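Fibronectin type III domain-containing protein (Simiduia agarivorans, PDB 6P2K) is a family 74 glycoside hydrolase whose beta-propeller part, with bound zinc ions, probably cleaves glucan chains such as xyloglucan. Local coordinates at residues N28-A33 / T43-S48. Numbering follows the deposited sequence.
Sequences NVVYMA and TNNGES
N28 and N45 meet where the chain leading into the second strand of a blade passes the loop after strand 39-42. The backbone N of N45 donates to O of N28 at 2.8 Å, with an N-H...O angle of 150°. The two side chains cross at about a right angle. OD1 of N28 lies 3.6 Å from CB of N45, and the amide planes are 52° apart. This is van der Waals contact, not amide pairing. CG of N45 is anti to its backbone N (chi1 -157°) and stands beside the carbonyl carbon. From there OD1 of N45 comes 3.9 Å from CG1 of V30 and takes a weak hydrogen bond from NE1 of W350. CG2 of V30 packs 4.2 Å from N of G46. CG2 of V29 lies 4.2 Å from CA of T43.

A type I' turn from N44 to E47 shapes the loop. OD1 of N44 accepts N of S48 at 3.0 Å, and ND2 of N44 donates to OG of S48. The hydroxyl of S42 is hydrogen-bonded to both OD1 of N44 and N of G46. Salt bridges from E47 to K374 and K396 tie the turn to other parts of the chain. Backbone bonding between V30 and S42 pairs the two neighbouring strands.

The contact joins the second strand's approach to the loop linking strands three and four of a four-stranded antiparallel propeller blade, away from the zinc sites. Across it, one backbone bond supplies the polar link; van der Waals contacts of amide atoms and valine methyls supply the rest.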
ATOM      1  N   ASN B  28      37.525  32.796  21.423  1.00 31.86           N
ATOM      2  CA  ASN B  28      37.105  31.435  21.095  1.00 29.91           C
ATOM      3  C   ASN B  28      37.525  30.409  22.145  1.00 32.05           C
ATOM      4  O   ASN B  28      37.316  29.206  21.935  1.00 33.53           O
ATOM      5  CB  ASN B  28      37.605  30.997  19.712  1.00 34.24           C
ATOM      6  CG  ASN B  28      37.161  31.946  18.612  1.00 38.43           C
ATOM      7  OD1 ASN B  28      35.989  32.310  18.533  1.00 39.60           O
ATOM      8  ND2 ASN B  28      38.100  32.360  17.767  1.00 34.19           N
ATOM      9  N   VAL B  29      38.084  30.839  23.274  1.00 32.20           N
ATOM     10  CA  VAL B  29      38.432  29.943  24.374  1.00 32.62           C
ATOM     11  C   VAL B  29      37.362  30.067  25.452  1.00 33.76           C
ATOM     12  O   VAL B  29      37.155  31.148  26.014  1.00 36.27           O
ATOM     13  CB  VAL B  29      39.826  30.256  24.942  1.00 35.17           C
ATOM     14  CG1 VAL B  29      40.095  29.387  26.155  1.00 26.94           C
ATOM     15  CG2 VAL B  29      40.878  30.011  23.875  1.00 29.69           C
ATOM     16  N   VAL B  30      36.670  28.962  25.736  1.00 29.10           N
ATOM     17  CA  VAL B  30      35.580  28.943  26.703  1.00 27.96           C
ATOM     18  C   VAL B  30      35.682  27.696  27.569  1.00 28.66           C
ATOM     19  O   VAL B  30      36.210  26.660  27.151  1.00 27.03           O
ATOM     20  CB  VAL B  30      34.191  28.989  26.023  1.00 28.78           C
ATOM     21  CG1 VAL B  30      33.956  30.348  25.385  1.00 29.89           C
ATOM     22  CG2 VAL B  30      34.070  27.881  24.988  1.00 28.42           C
ATOM     23  N   TYR B  31      35.152  27.804  28.785  1.00 26.52           N
ATOM     24  CA  TYR B  31      35.068  26.697  29.724  1.00 25.36           C
ATOM     25  C   TYR B  31      33.609  26.465  30.077  1.00 28.93           C
ATOM     26  O   TYR B  31      32.834  27.420  30.198  1.00 27.79           O
ATOM     27  CB  TYR B  31      35.885  26.981  30.984  1.00 25.60           C
ATOM     28  CG  TYR B  31      37.365  27.085  30.704  1.00 29.61           C
ATOM     29  CD1 TYR B  31      37.931  28.281  30.281  1.00 25.92           C
ATOM     30  CD2 TYR B  31      38.193  25.981  30.841  1.00 27.73           C
ATOM     31  CE1 TYR B  31      39.283  28.374  30.015  1.00 28.22           C
ATOM     32  CE2 TYR B  31      39.545  26.064  30.578  1.00 27.85           C
ATOM     33  CZ  TYR B  31      40.085  27.260  30.166  1.00 28.58           C
ATOM     34  OH  TYR B  31      41.430  27.338  29.899  1.00 28.52           O
ATOM     35  N   MET B  32      33.232  25.196  30.224  1.00 27.20           N
ATOM     36  CA  MET B  32      31.864  24.826  30.562  1.00 27.02           C
ATOM     37  C   MET B  32      31.846  24.126  31.911  1.00 27.73           C
ATOM     38  O   MET B  32      32.649  23.218  32.157  1.00 25.35           O
ATOM     39  CB  MET B  32      31.243  23.923  29.497  1.00 29.10           C
ATOM     40  CG  MET B  32      29.753  23.691  29.713  1.00 35.66           C
ATOM     41  SD  MET B  32      29.399  22.079  30.430  1.00 40.95           S
ATOM     42  CE  MET B  32      29.769  21.061  29.016  1.00 44.46           C
ATOM     43  N   ALA B  33      30.922  24.542  32.771  1.00 26.73           N
ATOM     44  CA  ALA B  33      30.783  23.987  34.111  1.00 27.86           C
ATOM     45  C   ALA B  33      29.608  23.016  34.120  1.00 29.15           C
ATOM     46  O   ALA B  33      28.445  23.435  34.076  1.00 29.57           O
ATOM     47  CB  ALA B  33      30.586  25.099  35.138  1.00 27.30           C
ATOM     48  N   THR B  43      38.685  25.474  22.472  1.00 31.39           N
ATOM     49  CA  THR B  43      39.438  26.570  21.870  1.00 35.40           C
ATOM     50  C   THR B  43      38.906  26.965  20.497  1.00 32.67           C
ATOM     51  O   THR B  43      39.562  27.733  19.788  1.00 34.58           O
ATOM     52  CB  THR B  43      40.922  26.217  21.762  1.00 37.62           C
ATOM     53  OG1 THR B  43      41.096  25.163  20.805  1.00 39.72           O
ATOM     54  CG2 THR B  43      41.474  25.777  23.108  1.00 35.54           C
ATOM     55  N   ASN B  44      37.734  26.469  20.106  1.00 29.76           N
ATOM     56  CA  ASN B  44      37.095  26.870  18.859  1.00 31.13           C
ATOM     57  C   ASN B  44      35.673  27.352  19.116  1.00 29.48           C
ATOM     58  O   ASN B  44      34.766  27.136  18.308  1.00 28.38           O
ATOM     59  CB  ASN B  44      37.115  25.733  17.837  1.00 30.44           C
ATOM     60  CG  ASN B  44      36.638  24.409  18.413  1.00 27.54           C
ATOM     61  OD1 ASN B  44      35.944  24.370  19.427  1.00 23.62           O
ATOM     62  ND2 ASN B  44      37.005  23.316  17.754  1.00 29.60           N
ATOM     63  N   ASN B  45      35.472  28.014  20.258  1.00 28.17           N
ATOM     64  CA  ASN B  45      34.182  28.586  20.650  1.00 27.60           C
ATOM     65  C   ASN B  45      33.067  27.541  20.630  1.00 29.03           C
ATOM     66  O   ASN B  45      31.944  27.804  20.192  1.00 29.17           O
ATOM     67  CB  ASN B  45      33.816  29.786  19.775  1.00 30.15           C
ATOM     68  CG  ASN B  45      32.837  30.723  20.457  1.00 26.92           C
ATOM     69  OD1 ASN B  45      32.917  30.942  21.665  1.00 27.03           O
ATOM     70  ND2 ASN B  45      31.901  31.270  19.690  1.00 26.10           N
ATOM     71  N   GLY B  46      33.378  26.342  21.111  1.00 25.33           N
ATOM     72  CA  GLY B  46      32.365  25.337  21.334  1.00 23.15           C
ATOM     73  C   GLY B  46      32.064  24.423  20.170  1.00 23.51           C
ATOM     74  O   GLY B  46      31.101  23.652  20.253  1.00 20.80           O
ATOM     75  N   GLU B  47      32.844  24.482  19.087  1.00 23.51           N
ATOM     76  CA  GLU B  47      32.654  23.509  18.013  1.00 25.06           C
ATOM     77  C   GLU B  47      33.093  22.116  18.446  1.00 26.56           C
ATOM     78  O   GLU B  47      32.580  21.115  17.930  1.00 27.59           O
ATOM     79  CB  GLU B  47      33.405  23.946  16.754  1.00 27.76           C
ATOM     80  CG  GLU B  47      32.693  25.031  15.959  1.00 36.08           C
ATOM     81  CD  GLU B  47      31.241  24.684  15.655  1.00 42.56           C
ATOM     82  OE1 GLU B  47      30.358  25.537  15.895  1.00 42.85           O
ATOM     83  OE2 GLU B  47      30.979  23.561  15.176  1.00 45.09           O
ATOM     84  N   SER B  48      34.025  22.031  19.393  1.00 25.30           N
ATOM     85  CA  SER B  48      34.418  20.768  19.999  1.00 23.18           C
ATOM     86  C   SER B  48      34.901  21.049  21.414  1.00 24.33           C
ATOM     87  O   SER B  48      35.532  22.077  21.673  1.00 25.86           O
ATOM     88  CB  SER B  48      35.515  20.059  19.200  1.00 24.42           C
ATOM     89  OG  SER B  48      36.750  20.744  19.323  1.00 27.62           O
TER